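Local coordinates for protein actinorhodin polyketide putative beta-ketoacyl synthase 2 (Streptomyces coelicolor A3, PDB 1TQY) that belongs to the beta-ketoacyl synthase family and probably acts as the chain length factor in building the actinorhodin polyketide, at residues Gly172-Gly177 with Phe402-Val407; Glu261-Ala266 with Asn290-Gly295; Val299-Ala304 with Pro330-Lys335; Ala392-Arg397 with Ala406-Phe411. One frame throughout, in Å; residues are numbered along the deposited sequence.

Contact 1 of 4, residues Gly172-Gly177 with Phe402-Val407; sequences GLDALG and FNSAAV
D174 OD2 is gripped by two serine hydroxyls. S404 OG donates to D174 OD2 across this contact at 3.0 Å. The other is S267 OG, on the adjacent strand 260-269. The site lies inside the thiolase-type fold of the ketosynthases, where helix 171-185 packs on strand 402-410. The axes of these short segments pass 8.0 Å apart at 51°.

S404 points its OG at the helix because the hydroxyl stands anti to its own backbone N (chi1 -173°). It reaches D174 OD2 from above the carboxylate plane, 43° out of it. The second carboxylate oxygen of D174, OD1, is held by a water at 2.6 Å. The same water lies 2.9 Å from N403 O and bonds to it. Both oxygens of D174 are therefore tied to the strand, one directly and one through water, which should limit rotation of the carboxylate.

L173 supplies the apolar half. Its CB is tight against S404 OG, at 3.0 Å. Its CG meets A406 CB at 4.2 Å, one strand position of the same face further on. L173 also touches V394 and A396 on strand 391-398 and V350 on helix 345-359. N403 turns to the other face of the strand, where its ND2 bonds D270 OD1 and T268 OG1.

S404 OG thus has both D174 OD2 and L173 CB close to it. One methyl of the leucine also reaches the strand backbone: L173 CD2 lies 3.4 Å from S404 O.

Contact 2 of 4, residues Glu261-Ala266 with Asn290-Gly295; sequences ELAGCA and NDAGTG
D291 OD2 accepts the backbone N-H of C265. The bond is 3.0 Å from C265 N to D291 OD2, nearly straight at 159°, and it uses the anti lone pair of the oxygen. The carboxylate is placed by CG lying anti to the backbone N of D291 (chi1 -176°). D291 OD2 also comes to 3.3 Å from G264 CA. Beside this polar pair, A263 CB meets A292 CB at 3.6 Å.

The backbones are close here. G264 CA and A292 CA are 4.3 Å apart, and the lack of a side chain on G264 makes room for the helix end. Strand 260-269 has a classic beta bulge here: A263 and G264 lie together opposite V407 of strand 402-410. A263, whose CB meets the helix, is part of the bulge. Helix 281-292 closes with a Schellman motif in which G293 takes a positive phi.

Further out, R180 of helix 171-185 forms a salt bridge through NH1 to the same D291 OD2. R409 NH2 bonds A292 O at the helix end. The contact thus ties the last turn of helix 281-292 to the bulged strand, within the C-terminal half of the ketosynthase-type fold.

An N-H and an arginine share one oxygen. Together they would be expected to favour the ionised form of D291, partly offsetting the repulsion from C265 O, an acceptor 3.4 Å from D291 OD2.

Contact 3 of 4, residues Val299-Ala304 with Pro330-Lys335; sequences VDVVFA and PVTVPK
V302 and F303 pair in parallel with V331 and T332, the two short strands running 4.8 Å apart at 22°. They are the strands of a beta-alpha-beta unit joined through helix 310-324, part of the thiolase-type fold. Three backbone bonds alternate across them: V302 N to P330 O, T332 N to V302 O, and the more bent A304 N to T332 O at 3.2 Å.

F303 and T332 lie side by side on one face. T332 CG2 sits 3.7 Å from the centroid of the F303 ring, only 6° off the ring normal, a clear CH-pi contact. P334 crosses the phenylalanine at about a right angle, with its CG 3.7 Å from F303 CE2. T352, A353 and S356 of helix 345-359 also touch the F303 side chain, while T332 OG1 bonds A363 O and T365 OG1.

V302 and V331 turn to the other face, where V302 meets I320 and F324 of helix 310-324. A304 CB touches V331 CG1 at 3.8 Å and V333 CG2 at 4.0 Å.

K335 is salt-bridged to D349 OD2 and bonds D305 O. Its chain bends at chi3 and chi4, and K335 NZ makes a weak bond to A304 O at 3.2 Å.

Contact 4 of 4, residues Ala392-Arg397 with Ala406-Phe411; sequences ALVLAR and AVLRRF
V394 CG2 lies beside its backbone N, and L408 CG stands anti to its carbonyl carbon (chi1 -54°). With L408 CD1 extended (chi2 175°), the two branches meet at 4.3 Å, V394 CG2 to L408 CD1. V394 CB also approaches A406 CB at 4.5 Å. On the other face L393 puts its CG anti to the backbone N, and its CD1 comes to 3.7 Å from A406 O.

The backbones form an antiparallel beta hairpin. A392 with L408 and V394 with A406 are hydrogen-bonded pairs, with L393 and V407 the non-hydrogen-bonded pair between them. L408 N gives the straightest of the four bonds, 2.8 Å to A392 O. A392 N reaches L408 O at 3.0 Å with the donor tilted 29° from the carbonyl plane. V407 CA and L393 CA add C-H contacts to A392 O and A406 O.

The hairpin is sandwiched between helices. V394 and L408 face helix 345-359, meeting D349, V350 and L354. L393 faces F324 of helix 310-324, while V407 touches A292 at the end of helix 281-292. At the strand edges, 391-398 runs parallel to 301-303, and 402-410 runs antiparallel to 260-269.

How the contacts relate
Strand 402-410 links contacts 1 and 4, which share A406 and V407 and have centres 9 Å apart. Contact 2 lies beside it: V407 N is 2.9 Å from G264 O, and A292 O is 2.6 Å from R409 NH2, both probable hydrogen bonds. Its centre is 8 Å from that of contact 4. Contact 3 joins on the far side of the hairpin, where F303 N meets L393 O at 2.7 Å. The strand order is therefore 260-269, 402-410, 391-398, 301-303, 330-332. Contacts 1 and 3 do not touch; their centres are 15 Å apart. The sodium ion, bound at P21 and Q58, lies about 14 Å from the K335 side chain of contact 3.

Contact 1 of 4, residues Gly172-Gly177 with Phe402-Val407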
loop_
_atom_site.group_PDB
_atom_site.type_symbol
_atom_site.label_atom_id
_atom_site.label_comp_id
_atom_site.label_asym_id
_atom_site.label_seq_id
_atom_site.Cartn_x
_atom_site.Cartn_y
_atom_site.Cartn_z
ATOM N N GLY B 172 9.830 -0.950 -0.115
ATOM C CA GLY B 172 10.594 -0.120 -1.024
ATOM C C GLY B 172 11.047 -0.841 -2.275
ATOM O O GLY B 172 10.969 -0.281 -3.371
ATOM N N LEU B 173 11.520 -2.075 -2.124
ATOM C CA LEU B 173 11.970 -2.856 -3.274
ATOM C C LEU B 173 10.749 -3.286 -4.068
ATOM O O LEU B 173 10.750 -3.226 -5.290
ATOM C CB LEU B 173 12.769 -4.085 -2.806
ATOM C CG LEU B 173 14.204 -4.192 -3.330
ATOM C CD1 LEU B 173 14.932 -2.905 -3.022
ATOM C CD2 LEU B 173 14.931 -5.392 -2.699
ATOM N N ASP B 174 9.702 -3.705 -3.363
ATOM C CA ASP B 174 8.467 -4.116 -4.011
ATOM C C ASP B 174 7.896 -2.979 -4.856
ATOM O O ASP B 174 7.367 -3.221 -5.939
ATOM C CB ASP B 174 7.441 -4.558 -2.968
ATOM C CG ASP B 174 7.776 -5.909 -2.348
ATOM O OD1 ASP B 174 7.156 -6.263 -1.316
ATOM O OD2 ASP B 174 8.649 -6.623 -2.892
ATOM N N ALA B 175 8.005 -1.747 -4.357
ATOM C CA ALA B 175 7.493 -0.578 -5.074
ATOM C C ALA B 175 8.216 -0.451 -6.414
ATOM O O ALA B 175 7.592 -0.236 -7.455
ATOM C CB ALA B 175 7.696 0.692 -4.231
ATOM N N LEU B 176 9.538 -0.580 -6.363
ATOM C CA LEU B 176 10.395 -0.496 -7.539
ATOM C C LEU B 176 10.036 -1.585 -8.541
ATOM O O LEU B 176 10.007 -1.356 -9.752
ATOM C CB LEU B 176 11.857 -0.627 -7.122
ATOM C CG LEU B 176 12.690 0.650 -7.015
ATOM C CD1 LEU B 176 11.820 1.846 -6.675
ATOM C CD2 LEU B 176 13.776 0.444 -5.964
ATOM N N GLY B 177 9.762 -2.777 -8.027
ATOM C CA GLY B 177 9.386 -3.869 -8.903
ATOM C C GLY B 177 8.011 -3.586 -9.485
ATOM O O GLY B 177 7.713 -3.937 -10.632
ATOM N N PHE B 402 8.262 -10.901 4.882
ATOM C CA PHE B 402 8.336 -10.367 3.523
ATOM C C PHE B 402 9.754 -10.398 2.951
ATOM O O PHE B 402 10.700 -9.918 3.581
ATOM C CB PHE B 402 7.819 -8.923 3.485
ATOM C CG PHE B 402 6.389 -8.766 3.922
ATOM C CD1 PHE B 402 6.070 -8.568 5.261
ATOM C CD2 PHE B 402 5.366 -8.734 2.979
ATOM C CE1 PHE B 402 4.745 -8.334 5.654
ATOM C CE2 PHE B 402 4.040 -8.502 3.358
ATOM C CZ PHE B 402 3.730 -8.298 4.695
ATOM N N ASN B 403 9.883 -10.966 1.756
ATOM C CA ASN B 403 11.162 -11.071 1.064
ATOM C C ASN B 403 11.108 -10.347 -0.260
ATOM O O ASN B 403 10.104 -10.410 -0.964
ATOM C CB ASN B 403 11.510 -12.531 0.788
ATOM C CG ASN B 403 11.674 -13.322 2.043
ATOM O OD1 ASN B 403 12.508 -13.002 2.877
ATOM N ND2 ASN B 403 10.865 -14.355 2.197
ATOM N N SER B 404 12.198 -9.677 -0.605
ATOM C CA SER B 404 12.243 -8.954 -1.854
ATOM C C SER B 404 13.660 -8.923 -2.402
ATOM O O SER B 404 14.620 -8.635 -1.681
ATOM C CB SER B 404 11.719 -7.534 -1.632
ATOM O OG SER B 404 11.594 -6.849 -2.852
ATOM N N ALA B 405 13.783 -9.235 -3.685
ATOM C CA ALA B 405 15.077 -9.254 -4.339
ATOM C C ALA B 405 15.015 -8.496 -5.659
ATOM O O ALA B 405 13.995 -8.514 -6.349
ATOM C CB ALA B 405 15.517 -10.687 -4.574
ATOM N N ALA B 406 16.113 -7.838 -6.008
ATOM C CA ALA B 406 16.173 -7.059 -7.231
ATOM C C ALA B 406 17.554 -7.162 -7.848
ATOM O O ALA B 406 18.565 -7.001 -7.166
ATOM C CB ALA B 406 15.850 -5.608 -6.935
ATOM N N VAL B 407 17.601 -7.437 -9.143
ATOM C CA VAL B 407 18.885 -7.541 -9.821
ATOM C C VAL B 407 19.075 -6.342 -10.743
ATOM O O VAL B 407 18.191 -6.001 -11.523
ATOM C CB VAL B 407 18.998 -8.886 -10.587
ATOM C CG1 VAL B 407 17.655 -9.274 -11.136
ATOM C CG2 VAL B 407 20.037 -8.772 -11.700
HETATM O O HOH W 1 7.897 -8.605 -0.373
#

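Contact 2 of 4, residues Glu261-Ala266 with Asn290-Gly295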
loop_
_atom_site.group_PDB
_atom_site.type_symbol
_atom_site.label_atom_id
_atom_site.label_comp_id
_atom_site.label_asym_id
_atom_site.label_seq_id
_atom_site.Cartn_x
_atom_site.Cartn_y
_atom_site.Cartn_z
ATOM N N GLU B 261 20.169 -0.695 -15.280
ATOM C CA GLU B 261 18.921 -1.338 -15.658
ATOM C C GLU B 261 18.387 -2.161 -14.500
ATOM O O GLU B 261 19.149 -2.779 -13.759
ATOM C CB GLU B 261 19.161 -2.267 -16.854
ATOM C CG GLU B 261 17.938 -3.059 -17.289
ATOM C CD GLU B 261 18.284 -4.229 -18.203
ATOM O OE1 GLU B 261 19.353 -4.188 -18.852
ATOM O OE2 GLU B 261 17.480 -5.183 -18.280
ATOM N N LEU B 262 17.073 -2.156 -14.337
ATOM C CA LEU B 262 16.442 -2.951 -13.300
ATOM C C LEU B 262 16.128 -4.243 -14.062
ATOM O O LEU B 262 15.083 -4.351 -14.702
ATOM C CB LEU B 262 15.152 -2.281 -12.833
ATOM C CG LEU B 262 14.702 -2.580 -11.408
ATOM C CD1 LEU B 262 13.212 -2.283 -11.276
ATOM C CD2 LEU B 262 14.973 -4.022 -11.044
ATOM N N ALA B 263 17.037 -5.208 -14.001
ATOM C CA ALA B 263 16.895 -6.462 -14.736
ATOM C C ALA B 263 15.794 -7.413 -14.291
ATOM O O ALA B 263 15.050 -7.935 -15.121
ATOM C CB ALA B 263 18.235 -7.193 -14.748
ATOM N N GLY B 264 15.704 -7.660 -12.988
ATOM C CA GLY B 264 14.682 -8.563 -12.487
ATOM C C GLY B 264 14.236 -8.206 -11.083
ATOM O O GLY B 264 14.945 -7.500 -10.356
ATOM N N CYS B 265 13.058 -8.700 -10.705
ATOM C CA CYS B 265 12.467 -8.450 -9.385
ATOM C C CYS B 265 11.672 -9.663 -8.928
ATOM O O CYS B 265 11.182 -10.432 -9.750
ATOM C CB CYS B 265 11.495 -7.270 -9.443
ATOM S SG CYS B 265 12.128 -5.798 -10.272
ATOM N N ALA B 266 11.523 -9.816 -7.618
ATOM C CA ALA B 266 10.755 -10.926 -7.070
ATOM C C ALA B 266 10.409 -10.730 -5.596
ATOM O O ALA B 266 11.209 -10.187 -4.827
ATOM C CB ALA B 266 11.518 -12.230 -7.251
ATOM N N ASN B 290 16.129 -15.330 -12.354
ATOM C CA ASN B 290 15.485 -15.910 -13.538
ATOM C C ASN B 290 14.798 -14.849 -14.377
ATOM O O ASN B 290 14.846 -14.874 -15.609
ATOM C CB ASN B 290 14.422 -16.933 -13.139
ATOM C CG ASN B 290 15.007 -18.262 -12.755
ATOM O OD1 ASN B 290 15.816 -18.833 -13.491
ATOM N ND2 ASN B 290 14.592 -18.780 -11.601
ATOM N N ASP B 291 14.124 -13.941 -13.687
ATOM C CA ASP B 291 13.411 -12.855 -14.328
ATOM C C ASP B 291 14.428 -12.053 -15.137
ATOM O O ASP B 291 14.149 -11.621 -16.251
ATOM C CB ASP B 291 12.746 -12.000 -13.243
ATOM C CG ASP B 291 11.889 -10.888 -13.804
ATOM O OD1 ASP B 291 11.382 -11.032 -14.935
ATOM O OD2 ASP B 291 11.709 -9.875 -13.094
ATOM N N ALA B 292 15.622 -11.902 -14.578
ATOM C CA ALA B 292 16.696 -11.150 -15.213
ATOM C C ALA B 292 17.437 -11.963 -16.268
ATOM O O ALA B 292 18.208 -11.407 -17.044
ATOM C CB ALA B 292 17.673 -10.673 -14.157
ATOM N N GLY B 293 17.203 -13.272 -16.297
ATOM C CA GLY B 293 17.884 -14.113 -17.265
ATOM C C GLY B 293 19.366 -14.213 -16.946
ATOM O O GLY B 293 20.201 -14.334 -17.846
ATOM N N THR B 294 19.696 -14.145 -15.660
ATOM C CA THR B 294 21.080 -14.229 -15.215
ATOM C C THR B 294 21.288 -15.293 -14.139
ATOM O O THR B 294 20.450 -15.464 -13.257
ATOM C CB THR B 294 21.582 -12.879 -14.660
ATOM O OG1 THR B 294 22.757 -13.100 -13.866
ATOM C CG2 THR B 294 20.521 -12.215 -13.810
ATOM N N GLY B 295 22.413 -15.999 -14.212
ATOM C CA GLY B 295 22.700 -17.042 -13.240
ATOM C C GLY B 295 23.458 -16.559 -12.017
ATOM O O GLY B 295 23.967 -15.443 -12.008
#

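Contact 3 of 4, residues Val299-Ala304 with Pro330-Lys335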
loop_
_atom_site.group_PDB
_atom_site.type_symbol
_atom_site.label_atom_id
_atom_site.label_comp_id
_atom_site.label_asym_id
_atom_site.label_seq_id
_atom_site.Cartn_x
_atom_site.Cartn_y
_atom_site.Cartn_z
ATOM N N VAL B 299 26.370 -12.768 -10.847
ATOM C CA VAL B 299 26.323 -11.731 -9.811
ATOM C C VAL B 299 27.700 -11.387 -9.253
ATOM O O VAL B 299 28.444 -12.265 -8.828
ATOM C CB VAL B 299 25.406 -12.136 -8.640
ATOM C CG1 VAL B 299 25.268 -10.958 -7.652
ATOM C CG2 VAL B 299 24.062 -12.528 -9.164
ATOM N N ASP B 300 28.008 -10.097 -9.231
ATOM C CA ASP B 300 29.291 -9.617 -8.758
ATOM C C ASP B 300 29.250 -9.076 -7.342
ATOM O O ASP B 300 30.283 -8.966 -6.691
ATOM C CB ASP B 300 29.800 -8.535 -9.708
ATOM C CG ASP B 300 30.005 -9.054 -11.109
ATOM O OD1 ASP B 300 29.682 -8.318 -12.074
ATOM O OD2 ASP B 300 30.496 -10.201 -11.245
ATOM N N VAL B 301 28.062 -8.733 -6.862
ATOM C CA VAL B 301 27.947 -8.192 -5.515
ATOM C C VAL B 301 26.524 -8.260 -4.986
ATOM O O VAL B 301 25.560 -8.009 -5.716
ATOM C CB VAL B 301 28.430 -6.728 -5.464
ATOM C CG1 VAL B 301 27.612 -5.877 -6.413
ATOM C CG2 VAL B 301 28.331 -6.191 -4.046
ATOM N N VAL B 302 26.408 -8.598 -3.710
ATOM C CA VAL B 302 25.117 -8.712 -3.062
ATOM C C VAL B 302 24.939 -7.682 -1.952
ATOM O O VAL B 302 25.697 -7.666 -0.972
ATOM C CB VAL B 302 24.938 -10.112 -2.457
ATOM C CG1 VAL B 302 23.616 -10.202 -1.730
ATOM C CG2 VAL B 302 25.036 -11.159 -3.552
ATOM N N PHE B 303 23.965 -6.797 -2.132
ATOM C CA PHE B 303 23.647 -5.800 -1.120
ATOM C C PHE B 303 22.612 -6.462 -0.234
ATOM O O PHE B 303 21.424 -6.461 -0.538
ATOM C CB PHE B 303 23.072 -4.539 -1.760
ATOM C CG PHE B 303 24.117 -3.624 -2.293
ATOM C CD1 PHE B 303 24.863 -3.984 -3.405
ATOM C CD2 PHE B 303 24.393 -2.421 -1.653
ATOM C CE1 PHE B 303 25.881 -3.160 -3.873
ATOM C CE2 PHE B 303 25.411 -1.588 -2.111
ATOM C CZ PHE B 303 26.157 -1.956 -3.223
ATOM N N ALA B 304 23.091 -7.042 0.860
ATOM C CA ALA B 304 22.262 -7.771 1.815
ATOM C C ALA B 304 21.295 -6.911 2.616
ATOM O O ALA B 304 21.539 -5.725 2.841
ATOM C CB ALA B 304 23.171 -8.546 2.767
ATOM N N PRO B 330 30.954 -11.227 -3.105
ATOM C CA PRO B 330 31.140 -10.105 -2.186
ATOM C C PRO B 330 29.795 -9.708 -1.611
ATOM O O PRO B 330 28.803 -9.646 -2.335
ATOM C CB PRO B 330 31.720 -9.017 -3.085
ATOM C CG PRO B 330 32.556 -9.810 -4.048
ATOM C CD PRO B 330 31.629 -10.972 -4.393
ATOM N N VAL B 331 29.749 -9.466 -0.312
ATOM C CA VAL B 331 28.503 -9.051 0.307
ATOM C C VAL B 331 28.799 -7.732 0.990
ATOM O O VAL B 331 29.897 -7.527 1.502
ATOM C CB VAL B 331 28.011 -10.054 1.377
ATOM C CG1 VAL B 331 26.741 -9.517 2.043
ATOM C CG2 VAL B 331 27.734 -11.406 0.741
ATOM N N THR B 332 27.830 -6.826 0.989
ATOM C CA THR B 332 28.029 -5.545 1.643
ATOM C C THR B 332 26.730 -5.002 2.220
ATOM O O THR B 332 25.638 -5.338 1.761
ATOM C CB THR B 332 28.681 -4.515 0.684
ATOM O OG1 THR B 332 28.969 -3.319 1.416
ATOM C CG2 THR B 332 27.749 -4.168 -0.463
ATOM N N VAL B 333 26.856 -4.172 3.250
ATOM C CA VAL B 333 25.701 -3.591 3.914
ATOM C C VAL B 333 25.972 -2.117 4.220
ATOM O O VAL B 333 26.266 -1.749 5.357
ATOM C CB VAL B 333 25.394 -4.352 5.233
ATOM C CG1 VAL B 333 24.161 -3.781 5.909
ATOM C CG2 VAL B 333 25.194 -5.835 4.930
ATOM N N PRO B 334 25.881 -1.249 3.199
ATOM C CA PRO B 334 26.132 0.179 3.426
ATOM C C PRO B 334 25.147 0.837 4.391
ATOM O O PRO B 334 25.470 1.849 5.010
ATOM C CB PRO B 334 26.060 0.766 2.018
ATOM C CG PRO B 334 26.513 -0.383 1.156
ATOM C CD PRO B 334 25.747 -1.533 1.760
ATOM N N LYS B 335 23.953 0.268 4.535
ATOM C CA LYS B 335 22.975 0.864 5.435
ATOM C C LYS B 335 23.499 0.994 6.865
ATOM O O LYS B 335 22.845 1.598 7.720
ATOM C CB LYS B 335 21.649 0.093 5.417
ATOM C CG LYS B 335 21.728 -1.368 5.830
ATOM C CD LYS B 335 20.322 -1.974 5.957
ATOM C CE LYS B 335 19.585 -2.001 4.611
ATOM N NZ LYS B 335 20.232 -2.960 3.640
#

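Contact 4 of 4, residues Ala392-Arg397 with Ala406-Phe411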
loop_
_atom_site.group_PDB
_atom_site.type_symbol
_atom_site.label_atom_id
_atom_site.label_comp_id
_atom_site.label_asym_id
_atom_site.label_seq_id
_atom_site.Cartn_x
_atom_site.Cartn_y
_atom_site.Cartn_z
ATOM N N ALA B 392 24.511 -6.433 -9.800
ATOM C CA ALA B 392 24.344 -6.433 -8.364
ATOM C C ALA B 392 22.984 -6.981 -7.984
ATOM O O ALA B 392 22.011 -6.797 -8.718
ATOM C CB ALA B 392 24.494 -5.013 -7.827
ATOM N N LEU B 393 22.931 -7.684 -6.854
ATOM C CA LEU B 393 21.677 -8.217 -6.328
ATOM C C LEU B 393 21.411 -7.411 -5.053
ATOM O O LEU B 393 22.311 -7.222 -4.234
ATOM C CB LEU B 393 21.791 -9.713 -5.973
ATOM C CG LEU B 393 20.582 -10.288 -5.211
ATOM C CD1 LEU B 393 19.399 -10.418 -6.148
ATOM C CD2 LEU B 393 20.920 -11.664 -4.603
ATOM N N VAL B 394 20.187 -6.913 -4.911
ATOM C CA VAL B 394 19.781 -6.137 -3.739
ATOM C C VAL B 394 18.680 -6.925 -3.037
ATOM O O VAL B 394 17.748 -7.409 -3.678
ATOM C CB VAL B 394 19.251 -4.730 -4.136
ATOM C CG1 VAL B 394 18.797 -3.960 -2.888
ATOM C CG2 VAL B 394 20.355 -3.945 -4.848
ATOM N N LEU B 395 18.800 -7.055 -1.721
ATOM C CA LEU B 395 17.849 -7.815 -0.910
ATOM C C LEU B 395 17.196 -6.980 0.183
ATOM O O LEU B 395 17.827 -6.096 0.757
ATOM C CB LEU B 395 18.580 -8.977 -0.242
ATOM C CG LEU B 395 19.302 -9.921 -1.198
ATOM C CD1 LEU B 395 19.974 -11.037 -0.423
ATOM C CD2 LEU B 395 18.289 -10.475 -2.182
ATOM N N ALA B 396 15.942 -7.276 0.492
ATOM C CA ALA B 396 15.260 -6.550 1.553
ATOM C C ALA B 396 14.229 -7.463 2.174
ATOM O O ALA B 396 13.605 -8.250 1.475
ATOM C CB ALA B 396 14.572 -5.305 0.998
ATOM N N ARG B 397 14.071 -7.402 3.491
ATOM C CA ARG B 397 13.049 -8.226 4.118
ATOM C C ARG B 397 12.179 -7.331 4.952
ATOM O O ARG B 397 12.609 -6.279 5.408
ATOM C CB ARG B 397 13.640 -9.296 5.030
ATOM C CG ARG B 397 14.602 -10.221 4.351
ATOM C CD ARG B 397 15.903 -10.222 5.118
ATOM N NE ARG B 397 15.984 -11.370 5.994
ATOM C CZ ARG B 397 16.942 -11.580 6.892
ATOM N NH1 ARG B 397 17.934 -10.712 7.069
ATOM N NH2 ARG B 397 16.902 -12.694 7.594
ATOM N N ALA B 406 16.113 -7.838 -6.008
ATOM C CA ALA B 406 16.173 -7.059 -7.231
ATOM C C ALA B 406 17.554 -7.162 -7.848
ATOM O O ALA B 406 18.565 -7.001 -7.166
ATOM C CB ALA B 406 15.850 -5.608 -6.935
ATOM N N VAL B 407 17.601 -7.437 -9.143
ATOM C CA VAL B 407 18.885 -7.541 -9.821
ATOM C C VAL B 407 19.075 -6.342 -10.743
ATOM O O VAL B 407 18.191 -6.001 -11.523
ATOM C CB VAL B 407 18.998 -8.886 -10.587
ATOM C CG1 VAL B 407 17.655 -9.274 -11.136
ATOM C CG2 VAL B 407 20.037 -8.772 -11.700
ATOM N N LEU B 408 20.230 -5.694 -10.628
ATOM C CA LEU B 408 20.545 -4.511 -11.428
ATOM C C LEU B 408 21.746 -4.770 -12.329
ATOM O O LEU B 408 22.594 -5.607 -12.022
ATOM C CB LEU B 408 20.869 -3.334 -10.503
ATOM C CG LEU B 408 19.828 -2.968 -9.442
ATOM C CD1 LEU B 408 20.367 -1.874 -8.566
ATOM C CD2 LEU B 408 18.539 -2.530 -10.120
ATOM N N ARG B 409 21.818 -4.041 -13.440
ATOM C CA ARG B 409 22.936 -4.183 -14.370
ATOM C C ARG B 409 23.559 -2.842 -14.711
ATOM O O ARG B 409 22.875 -1.823 -14.760
ATOM C CB ARG B 409 22.492 -4.838 -15.675
ATOM C CG ARG B 409 22.116 -6.289 -15.575
ATOM C CD ARG B 409 22.565 -7.021 -16.826
ATOM N NE ARG B 409 22.040 -8.380 -16.859
ATOM C CZ ARG B 409 20.766 -8.676 -17.097
ATOM N NH1 ARG B 409 19.891 -7.707 -17.332
ATOM N NH2 ARG B 409 20.367 -9.941 -17.087
ATOM N N ARG B 410 24.865 -2.861 -14.955
ATOM C CA ARG B 410 25.618 -1.667 -15.318
ATOM C C ARG B 410 25.094 -1.166 -16.656
ATOM O O ARG B 410 24.870 -1.958 -17.573
ATOM C CB ARG B 410 27.100 -2.017 -15.469
ATOM C CG ARG B 410 28.092 -1.018 -14.874
ATOM C CD ARG B 410 28.072 0.360 -15.533
ATOM N NE ARG B 410 26.951 1.195 -15.100
ATOM C CZ ARG B 410 26.854 2.499 -15.351
ATOM N NH1 ARG B 410 27.811 3.119 -16.032
ATOM N NH2 ARG B 410 25.800 3.182 -14.927
ATOM N N PHE B 411 24.906 0.147 -16.768
ATOM C CA PHE B 411 24.419 0.755 -18.007
ATOM C C PHE B 411 25.453 0.682 -19.134
ATOM O O PHE B 411 26.479 1.391 -19.028
ATOM C CB PHE B 411 24.020 2.217 -17.767
ATOM C CG PHE B 411 23.529 2.920 -19.003
ATOM C CD1 PHE B 411 24.247 3.980 -19.554
ATOM C CD2 PHE B 411 22.355 2.506 -19.628
ATOM C CE1 PHE B 411 23.803 4.617 -20.715
ATOM C CE2 PHE B 411 21.900 3.133 -20.788
ATOM C CZ PHE B 411 22.626 4.193 -21.333
#